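Local coordinates for protein ribosomal RNA small subunit methyltransferase E (Legionella pneumophila, PDB 5O95) that probably methylates the N3 position of uridine 1498 in 16S ribosomal RNA, using S-adenosyl-L-methionine as methyl donor, at residues 97-107 with 228-239. Numbering follows the deposited sequence.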
loop_
_atom_site.group_PDB
_atom_site.type_symbol
_atom_site.label_atom_id
_atom_site.label_comp_id
_atom_site.label_asym_id
_atom_site.label_seq_id
_atom_site.Cartn_x
_atom_site.Cartn_y
_atom_site.Cartn_z
ATOM N N MET B 97 5.034 -7.819 3.137
ATOM C CA MET B 97 4.008 -6.954 2.569
ATOM C C MET B 97 4.380 -6.529 1.156
ATOM O O MET B 97 3.534 -6.566 0.245
ATOM C CB MET B 97 3.846 -5.740 3.493
ATOM C CG MET B 97 2.504 -5.075 3.414
ATOM S SD MET B 97 2.745 -3.333 3.125
ATOM C CE MET B 97 3.429 -3.414 1.489
ATOM N N VAL B 98 5.646 -6.164 0.941
ATOM C CA VAL B 98 6.098 -5.741 -0.382
ATOM C C VAL B 98 5.963 -6.872 -1.387
ATOM O O VAL B 98 5.574 -6.642 -2.532
ATOM C CB VAL B 98 7.542 -5.218 -0.328
ATOM C CG1 VAL B 98 8.074 -4.971 -1.715
ATOM C CG2 VAL B 98 7.602 -3.924 0.492
ATOM N N MET B 99 6.353 -8.093 -0.997
ATOM C CA MET B 99 6.184 -9.242 -1.878
ATOM C C MET B 99 4.734 -9.382 -2.314
ATOM O O MET B 99 4.448 -9.594 -3.502
ATOM C CB MET B 99 6.642 -10.517 -1.167
ATOM C CG MET B 99 8.144 -10.579 -0.896
ATOM S SD MET B 99 9.102 -10.775 -2.408
ATOM C CE MET B 99 10.742 -10.331 -1.797
ATOM N N GLN B 100 3.797 -9.325 -1.366
ATOM C CA GLN B 100 2.389 -9.531 -1.718
ATOM C C GLN B 100 1.867 -8.408 -2.607
ATOM O O GLN B 100 1.269 -8.654 -3.668
ATOM C CB GLN B 100 1.551 -9.655 -0.445
ATOM C CG GLN B 100 0.061 -9.736 -0.715
ATOM C CD GLN B 100 -0.759 -9.809 0.550
ATOM O OE1 GLN B 100 -1.174 -8.783 1.090
ATOM N NE2 GLN B 100 -1.004 -11.025 1.030
ATOM N N LYS B 101 2.082 -7.165 -2.198
ATOM C CA LYS B 101 1.479 -6.057 -2.913
ATOM C C LYS B 101 2.174 -5.762 -4.238
ATOM O O LYS B 101 1.516 -5.256 -5.158
ATOM C CB LYS B 101 1.435 -4.841 -1.984
ATOM C CG LYS B 101 0.495 -5.128 -0.774
ATOM C CD LYS B 101 0.003 -3.924 -0.040
ATOM C CE LYS B 101 -0.933 -4.389 1.075
ATOM N NZ LYS B 101 -1.862 -5.469 0.609
ATOM N N SER B 102 3.480 -6.029 -4.356
ATOM C CA SER B 102 4.125 -5.778 -5.638
ATOM C C SER B 102 3.618 -6.762 -6.686
ATOM O O SER B 102 3.431 -6.398 -7.850
ATOM C CB SER B 102 5.644 -5.813 -5.514
ATOM O OG SER B 102 6.103 -7.113 -5.194
ATOM N N ALA B 103 3.354 -8.002 -6.267
ATOM C CA ALA B 103 2.704 -8.966 -7.147
ATOM C C ALA B 103 1.329 -8.474 -7.617
ATOM O O ALA B 103 0.996 -8.573 -8.808
ATOM C CB ALA B 103 2.624 -10.331 -6.448
ATOM N N GLU B 104 0.508 -7.958 -6.700
ATOM C CA GLU B 104 -0.795 -7.397 -7.086
ATOM C C GLU B 104 -0.637 -6.253 -8.073
ATOM O O GLU B 104 -1.486 -6.071 -8.965
ATOM C CB GLU B 104 -1.558 -6.873 -5.861
ATOM C CG GLU B 104 -1.969 -7.925 -4.871
ATOM C CD GLU B 104 -2.599 -7.328 -3.609
ATOM O OE1 GLU B 104 -3.484 -6.459 -3.719
ATOM O OE2 GLU B 104 -2.204 -7.742 -2.501
ATOM N N LEU B 105 0.420 -5.433 -7.898
ATOM C CA LEU B 105 0.668 -4.306 -8.786
ATOM C C LEU B 105 1.376 -4.709 -10.063
ATOM O O LEU B 105 1.820 -3.834 -10.808
ATOM C CB LEU B 105 1.441 -3.187 -8.050
ATOM C CG LEU B 105 0.582 -2.097 -7.431
ATOM C CD1 LEU B 105 -0.192 -1.359 -8.543
ATOM C CD2 LEU B 105 -0.401 -2.676 -6.454
ATOM N N GLY B 106 1.468 -6.017 -10.343
ATOM C CA GLY B 106 1.982 -6.485 -11.613
ATOM C C GLY B 106 3.482 -6.464 -11.782
ATOM O O GLY B 106 3.961 -6.535 -12.913
ATOM N N VAL B 107 4.245 -6.350 -10.693
ATOM C CA VAL B 107 5.697 -6.306 -10.830
ATOM C C VAL B 107 6.145 -7.536 -11.617
ATOM O O VAL B 107 5.576 -8.619 -11.480
ATOM C CB VAL B 107 6.333 -6.240 -9.431
ATOM C CG1 VAL B 107 6.320 -7.632 -8.761
ATOM C CG2 VAL B 107 7.750 -5.665 -9.479
ATOM N N GLU B 228 7.876 0.251 2.751
ATOM C CA GLU B 228 6.874 -0.590 2.113
ATOM C C GLU B 228 5.825 0.251 1.417
ATOM O O GLU B 228 5.344 -0.129 0.346
ATOM C CB GLU B 228 6.247 -1.579 3.105
ATOM C CG GLU B 228 5.263 -1.002 4.109
ATOM C CD GLU B 228 5.921 -0.405 5.346
ATOM O OE1 GLU B 228 7.158 -0.266 5.374
ATOM O OE2 GLU B 228 5.186 -0.078 6.298
ATOM N N THR B 229 5.494 1.421 1.971
ATOM C CA THR B 229 4.575 2.298 1.258
ATOM C C THR B 229 5.208 2.783 -0.030
ATOM O O THR B 229 4.543 2.848 -1.071
ATOM C CB THR B 229 4.259 3.502 2.140
ATOM O OG1 THR B 229 3.799 3.058 3.413
ATOM C CG2 THR B 229 3.149 4.348 1.483
ATOM N N ALA B 230 6.484 3.150 0.029
ATOM C CA ALA B 230 7.190 3.673 -1.127
ATOM C C ALA B 230 7.187 2.679 -2.274
ATOM O O ALA B 230 6.998 3.068 -3.426
ATOM C CB ALA B 230 8.631 4.025 -0.759
ATOM N N ALA B 231 7.475 1.407 -1.988
ATOM C CA ALA B 231 7.423 0.392 -3.033
ATOM C C ALA B 231 6.078 0.386 -3.727
ATOM O O ALA B 231 6.004 0.386 -4.960
ATOM C CB ALA B 231 7.708 -0.985 -2.439
ATOM N N ILE B 232 4.999 0.341 -2.953
ATOM C CA ILE B 232 3.697 0.171 -3.593
ATOM C C ILE B 232 3.249 1.470 -4.265
ATOM O O ILE B 232 2.616 1.443 -5.320
ATOM C CB ILE B 232 2.679 -0.423 -2.607
ATOM C CG1 ILE B 232 3.256 -1.699 -1.963
ATOM C CG2 ILE B 232 1.383 -0.807 -3.339
ATOM C CD1 ILE B 232 4.041 -2.644 -2.938
ATOM N N THR B 233 3.592 2.626 -3.696
ATOM C CA THR B 233 3.307 3.896 -4.353
ATOM C C THR B 233 4.073 4.035 -5.666
ATOM O O THR B 233 3.514 4.480 -6.681
ATOM C CB THR B 233 3.697 5.039 -3.385
ATOM O OG1 THR B 233 2.844 4.964 -2.227
ATOM C CG2 THR B 233 3.580 6.409 -4.047
ATOM N N ALA B 234 5.351 3.659 -5.677
ATOM C CA ALA B 234 6.138 3.781 -6.897
ATOM C C ALA B 234 5.596 2.859 -7.985
ATOM O O ALA B 234 5.456 3.263 -9.144
ATOM C CB ALA B 234 7.604 3.431 -6.604
ATOM N N LEU B 235 5.305 1.610 -7.627
ATOM C CA LEU B 235 4.751 0.685 -8.612
ATOM C C LEU B 235 3.427 1.189 -9.163
ATOM O O LEU B 235 3.165 1.072 -10.368
ATOM C CB LEU B 235 4.570 -0.700 -8.009
ATOM C CG LEU B 235 5.873 -1.424 -7.673
ATOM C CD1 LEU B 235 5.578 -2.759 -7.098
ATOM C CD2 LEU B 235 6.733 -1.550 -8.909
ATOM N N SER B 236 2.578 1.757 -8.300
ATOM C CA SER B 236 1.295 2.291 -8.771
ATOM C C SER B 236 1.509 3.434 -9.751
ATOM O O SER B 236 0.840 3.522 -10.787
ATOM C CB SER B 236 0.478 2.793 -7.573
ATOM O OG SER B 236 0.174 1.787 -6.626
ATOM N N VAL B 237 2.412 4.356 -9.408
ATOM C CA VAL B 237 2.633 5.509 -10.266
ATOM C C VAL B 237 3.255 5.080 -11.586
ATOM O O VAL B 237 2.854 5.547 -12.655
ATOM C CB VAL B 237 3.487 6.564 -9.540
ATOM C CG1 VAL B 237 3.878 7.672 -10.505
ATOM C CG2 VAL B 237 2.746 7.126 -8.334
ATOM N N LEU B 238 4.216 4.147 -11.539
ATOM C CA LEU B 238 4.854 3.686 -12.769
ATOM C C LEU B 238 3.885 2.896 -13.645
ATOM O O LEU B 238 3.872 3.076 -14.861
ATOM C CB LEU B 238 6.080 2.830 -12.435
ATOM C CG LEU B 238 7.199 3.606 -11.737
ATOM C CD1 LEU B 238 8.298 2.630 -11.312
ATOM C CD2 LEU B 238 7.753 4.694 -12.647
ATOM N N GLN B 239 3.046 2.048 -13.041
ATOM C CA GLN B 239 2.073 1.306 -13.839
ATOM C C GLN B 239 1.016 2.219 -14.423
ATOM O O GLN B 239 0.494 1.955 -15.507
ATOM C CB GLN B 239 1.390 0.234 -13.006
ATOM C CG GLN B 239 2.288 -0.940 -12.635
ATOM C CD GLN B 239 2.619 -1.866 -13.818
ATOM O OE1 GLN B 239 2.439 -1.527 -14.992
ATOM N NE2 GLN B 239 3.128 -3.043 -13.481
#
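In the SPOUT methyltransferase domain, helices 94-104 and 227-242 pack side by side against the parallel sheet, touching strand 82-88 through Val98, Ala231 and Leu235, and together they form part of the dimer interface. The axes of 97-104 and 228-239 run almost parallel (9° between N-to-C directions) and come within 9.6 Å. Ile232 is the knob of a knobs-into-holes contact, seated among Met97, Val98, Lys101 and Ser102. With CG1 beside the backbone N (chi1 -52°), the further turn at chi2 brings Ile232 CD1 to 3.5 Å from Lys101 CB, while CG2 faces Leu105 CD2. At the N-terminal end, Met97 meets Glu228 at about a right angle, its SD lying 3.6 Å from Glu228 CG; the bends at chi2 and chi3 of the methionine also bring CE against Ile232 CG1. Glu228 touches Met97 and Val98 through its aliphatic part, while its OE2 pairs with Lys101 NZ of the second subunit; Lys101 here pairs with Glu228 of that subunit in return. Thr227, next to Glu228, and Leu174, about 7 Å from Ala231 between side chains, each bind S-adenosyl-L-methionine in this protein, although this chain carries none. Farther along, Leu235 CD1 presses on Ser102 CB at 3.4 Å, tight for two carbons. Ser102 OG turns back to Val98 O (2.8 Å), which also accepts Ser102 N from the opposite face of its plane. A Schellman motif ends helix 94-104: Val107 N bonds to Ser102 O, and the N of Gly106, the C-prime residue with positive phi, to Ala103 O. Beside this turn, Gln239, whose OE1 is bonded to Ser79, sends NE2 to Leu105 O in a weak, bent hydrogen bond of 3.1 Å and 134°.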